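Local coordinates for disulfide isomerase DsbG N-terminal domain-containing protein (PDB 3TDG) that probably acts as a thiol-disulfide oxidoreductase of the DsbG type, a thioredoxin-fold protein that reduces or rearranges disulfide bonds, at residues S155-P160 with M180-W185. Sequence-based numbering, arbitrary orientation.
Sequences SDPMCP and MVVVGW
The carboxylate of Asp156 and the backbone of Trp185 meet where the two segments run off the ends of strands 150-155 and 177-182. Asp156 OD1 stands obliquely to the indole of Trp185, which leads away and stacks on the ring of Phe249. OD1 takes the backbone N of Trp185 at 2.9 Å, nearly along its own C-O axis though the hydrogen bond itself is bent (135° at the hydrogen), and it also accepts from Leu186 N. OD2 turns the other way, using its anti lone pair for Met158 N in an Asx turn, with Ser190 OG as a further partner. CG lies anti to the backbone N (chi1 -172°), which swings the carboxylate across to the loop after Val183, and bonds to both oxygens fix its rotation. The Pro157 ring makes an apolar contact, CG to Val182 CG1 at 3.8 Å, while its CD lies close to the carbonyl oxygen of Val183.

One residue earlier, at Ser155, the backbones pair as parallel strands: Ser155 N donates to Val181 O (3.0 Å), and Val183 N returns a bond to Ser155 O (2.8 Å). On the face shared with Val182, Met180, extended beyond CG, brings its CE to 3.7 Å from Ser155 OG, which hydrogen-bonds Tyr222 OH.

The type I turn from Asp156 to Cys159 then delivers Cys159 to the N-cap of helix 160-167, consistent with a thioredoxin-type CxxC formed with Cys162. The two parallel strands lie mid-sheet, between 137-139 and 259-262, with helix 211-222 packed over Met180 and Val182, and helix 235-249 against Val181 and Val183.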
ATOM      1  N   SER A 155       6.805  25.317 -15.387  1.00 34.46           N
ATOM      2  CA  SER A 155       7.118  25.659 -16.765  1.00 34.88           C
ATOM      3  C   SER A 155       8.556  25.244 -17.132  1.00 35.48           C
ATOM      4  O   SER A 155       9.489  25.441 -16.341  1.00 34.26           O
ATOM      5  CB  SER A 155       6.942  27.158 -16.973  1.00 34.83           C
ATOM      6  OG  SER A 155       7.201  27.544 -18.327  1.00 36.76           O
ATOM      7  N   ASP A 156       8.705  24.665 -18.325  1.00 35.67           N
ATOM      8  CA  ASP A 156       9.993  24.223 -18.850  1.00 36.33           C
ATOM      9  C   ASP A 156      10.370  25.180 -19.988  1.00 37.21           C
ATOM     10  O   ASP A 156       9.557  25.449 -20.864  1.00 36.24           O
ATOM     11  CB  ASP A 156       9.884  22.779 -19.344  1.00 36.13           C
ATOM     12  CG  ASP A 156      11.239  22.168 -19.720  1.00 37.47           C
ATOM     13  OD1 ASP A 156      11.676  21.247 -18.996  1.00 36.78           O
ATOM     14  OD2 ASP A 156      11.862  22.601 -20.733  1.00 35.41           O
ATOM     15  N   PRO A 157      11.600  25.725 -19.958  1.00 37.98           N
ATOM     16  CA  PRO A 157      12.001  26.702 -20.969  1.00 38.51           C
ATOM     17  C   PRO A 157      12.294  26.124 -22.378  1.00 39.40           C
ATOM     18  O   PRO A 157      12.524  26.907 -23.302  1.00 40.22           O
ATOM     19  CB  PRO A 157      13.247  27.360 -20.358  1.00 38.62           C
ATOM     20  CG  PRO A 157      13.762  26.403 -19.341  1.00 38.97           C
ATOM     21  CD  PRO A 157      12.706  25.366 -19.048  1.00 38.32           C
ATOM     22  N   MET A 158      12.288  24.797 -22.532  1.00 39.31           N
ATOM     23  CA  MET A 158      12.434  24.148 -23.848  1.00 39.92           C
ATOM     24  C   MET A 158      11.106  23.577 -24.363  1.00 39.91           C
ATOM     25  O   MET A 158      11.083  22.707 -25.224  1.00 40.90           O
ATOM     26  CB  MET A 158      13.506  23.040 -23.820  1.00 39.88           C
ATOM     27  CG  MET A 158      14.971  23.522 -23.626  1.00 40.01           C
ATOM     28  SD  MET A 158      15.569  24.821 -24.746  1.00 45.34           S
ATOM     29  CE  MET A 158      15.952  23.856 -26.220  1.00 43.81           C
ATOM     30  N   CYS A 159       9.990  24.057 -23.829  1.00 39.56           N
ATOM     31  CA  CYS A 159       8.714  23.470 -24.163  1.00 39.16           C
ATOM     32  C   CYS A 159       7.895  24.504 -24.922  1.00 38.50           C
ATOM     33  O   CYS A 159       7.623  25.575 -24.389  1.00 38.73           O
ATOM     34  CB  CYS A 159       8.017  23.013 -22.877  1.00 39.42           C
ATOM     35  SG  CYS A 159       6.279  22.552 -23.009  1.00 41.90           S
ATOM     36  N   PRO A 160       7.528  24.210 -26.189  1.00 38.26           N
ATOM     37  CA  PRO A 160       6.708  25.158 -26.948  1.00 37.92           C
ATOM     38  C   PRO A 160       5.388  25.512 -26.286  1.00 37.70           C
ATOM     39  O   PRO A 160       4.964  26.660 -26.352  1.00 38.01           O
ATOM     40  CB  PRO A 160       6.473  24.418 -28.272  1.00 38.25           C
ATOM     41  CG  PRO A 160       7.776  23.672 -28.456  1.00 37.08           C
ATOM     42  CD  PRO A 160       8.052  23.142 -27.062  1.00 37.80           C
ATOM     43  N   MET A 180       6.135  31.692 -10.906  1.00 39.04           N
ATOM     44  CA  MET A 180       6.610  30.842 -11.974  1.00 38.67           C
ATOM     45  C   MET A 180       7.773  29.945 -11.494  1.00 37.57           C
ATOM     46  O   MET A 180       8.795  30.438 -11.014  1.00 36.84           O
ATOM     47  CB  MET A 180       7.030  31.709 -13.156  1.00 39.39           C
ATOM     48  CG  MET A 180       7.202  30.922 -14.437  1.00 42.15           C
ATOM     49  SD  MET A 180       7.051  32.012 -15.845  1.00 47.72           S
ATOM     50  CE  MET A 180       7.846  31.006 -17.098  1.00 45.12           C
ATOM     51  N   VAL A 181       7.596  28.635 -11.628  1.00 35.81           N
ATOM     52  CA  VAL A 181       8.585  27.656 -11.212  1.00 35.42           C
ATOM     53  C   VAL A 181       9.199  27.053 -12.480  1.00 35.33           C
ATOM     54  O   VAL A 181       8.549  26.248 -13.166  1.00 34.99           O
ATOM     55  CB  VAL A 181       7.934  26.555 -10.343  1.00 35.51           C
ATOM     56  CG1 VAL A 181       8.950  25.485  -9.932  1.00 34.63           C
ATOM     57  CG2 VAL A 181       7.267  27.180  -9.098  1.00 36.16           C
ATOM     58  N   VAL A 182      10.424  27.476 -12.804  1.00 34.60           N
ATOM     59  CA  VAL A 182      11.071  27.103 -14.068  1.00 34.59           C
ATOM     60  C   VAL A 182      11.922  25.852 -13.853  1.00 34.66           C
ATOM     61  O   VAL A 182      12.934  25.887 -13.146  1.00 34.78           O
ATOM     62  CB  VAL A 182      11.892  28.277 -14.687  1.00 34.36           C
ATOM     63  CG1 VAL A 182      12.474  27.892 -16.068  1.00 33.81           C
ATOM     64  CG2 VAL A 182      11.028  29.491 -14.833  1.00 33.38           C
ATOM     65  N   VAL A 183      11.475  24.744 -14.431  1.00 34.22           N
ATOM     66  CA  VAL A 183      12.077  23.446 -14.164  1.00 34.77           C
ATOM     67  C   VAL A 183      12.990  22.985 -15.307  1.00 35.65           C
ATOM     68  O   VAL A 183      12.875  23.471 -16.443  1.00 35.17           O
ATOM     69  CB  VAL A 183      11.008  22.371 -13.907  1.00 34.43           C
ATOM     70  CG1 VAL A 183      10.224  22.693 -12.615  1.00 34.10           C
ATOM     71  CG2 VAL A 183      10.048  22.251 -15.128  1.00 33.70           C
ATOM     72  N   GLY A 184      13.871  22.042 -14.994  1.00 36.54           N
ATOM     73  CA  GLY A 184      14.731  21.402 -15.986  1.00 38.63           C
ATOM     74  C   GLY A 184      14.210  20.010 -16.285  1.00 40.29           C
ATOM     75  O   GLY A 184      14.910  19.040 -16.057  1.00 40.64           O
ATOM     76  N   TRP A 185      12.982  19.918 -16.808  1.00 41.56           N
ATOM     77  CA  TRP A 185      12.219  18.658 -16.847  1.00 42.67           C
ATOM     78  C   TRP A 185      12.378  17.858 -18.149  1.00 43.53           C
ATOM     79  O   TRP A 185      12.434  16.615 -18.126  1.00 42.76           O
ATOM     80  CB  TRP A 185      10.745  18.993 -16.537  1.00 43.11           C
ATOM     81  CG  TRP A 185       9.583  17.993 -16.856  1.00 44.37           C
ATOM     82  CD1 TRP A 185       8.488  18.248 -17.648  1.00 45.03           C
ATOM     83  CD2 TRP A 185       9.371  16.684 -16.310  1.00 43.85           C
ATOM     84  NE1 TRP A 185       7.631  17.164 -17.663  1.00 43.47           N
ATOM     85  CE2 TRP A 185       8.152  16.189 -16.857  1.00 46.52           C
ATOM     86  CE3 TRP A 185      10.104  15.862 -15.453  1.00 44.84           C
ATOM     87  CZ2 TRP A 185       7.649  14.922 -16.548  1.00 45.58           C
ATOM     88  CZ3 TRP A 185       9.609  14.607 -15.157  1.00 45.95           C
ATOM     89  CH2 TRP A 185       8.397  14.148 -15.699  1.00 46.41           C
TER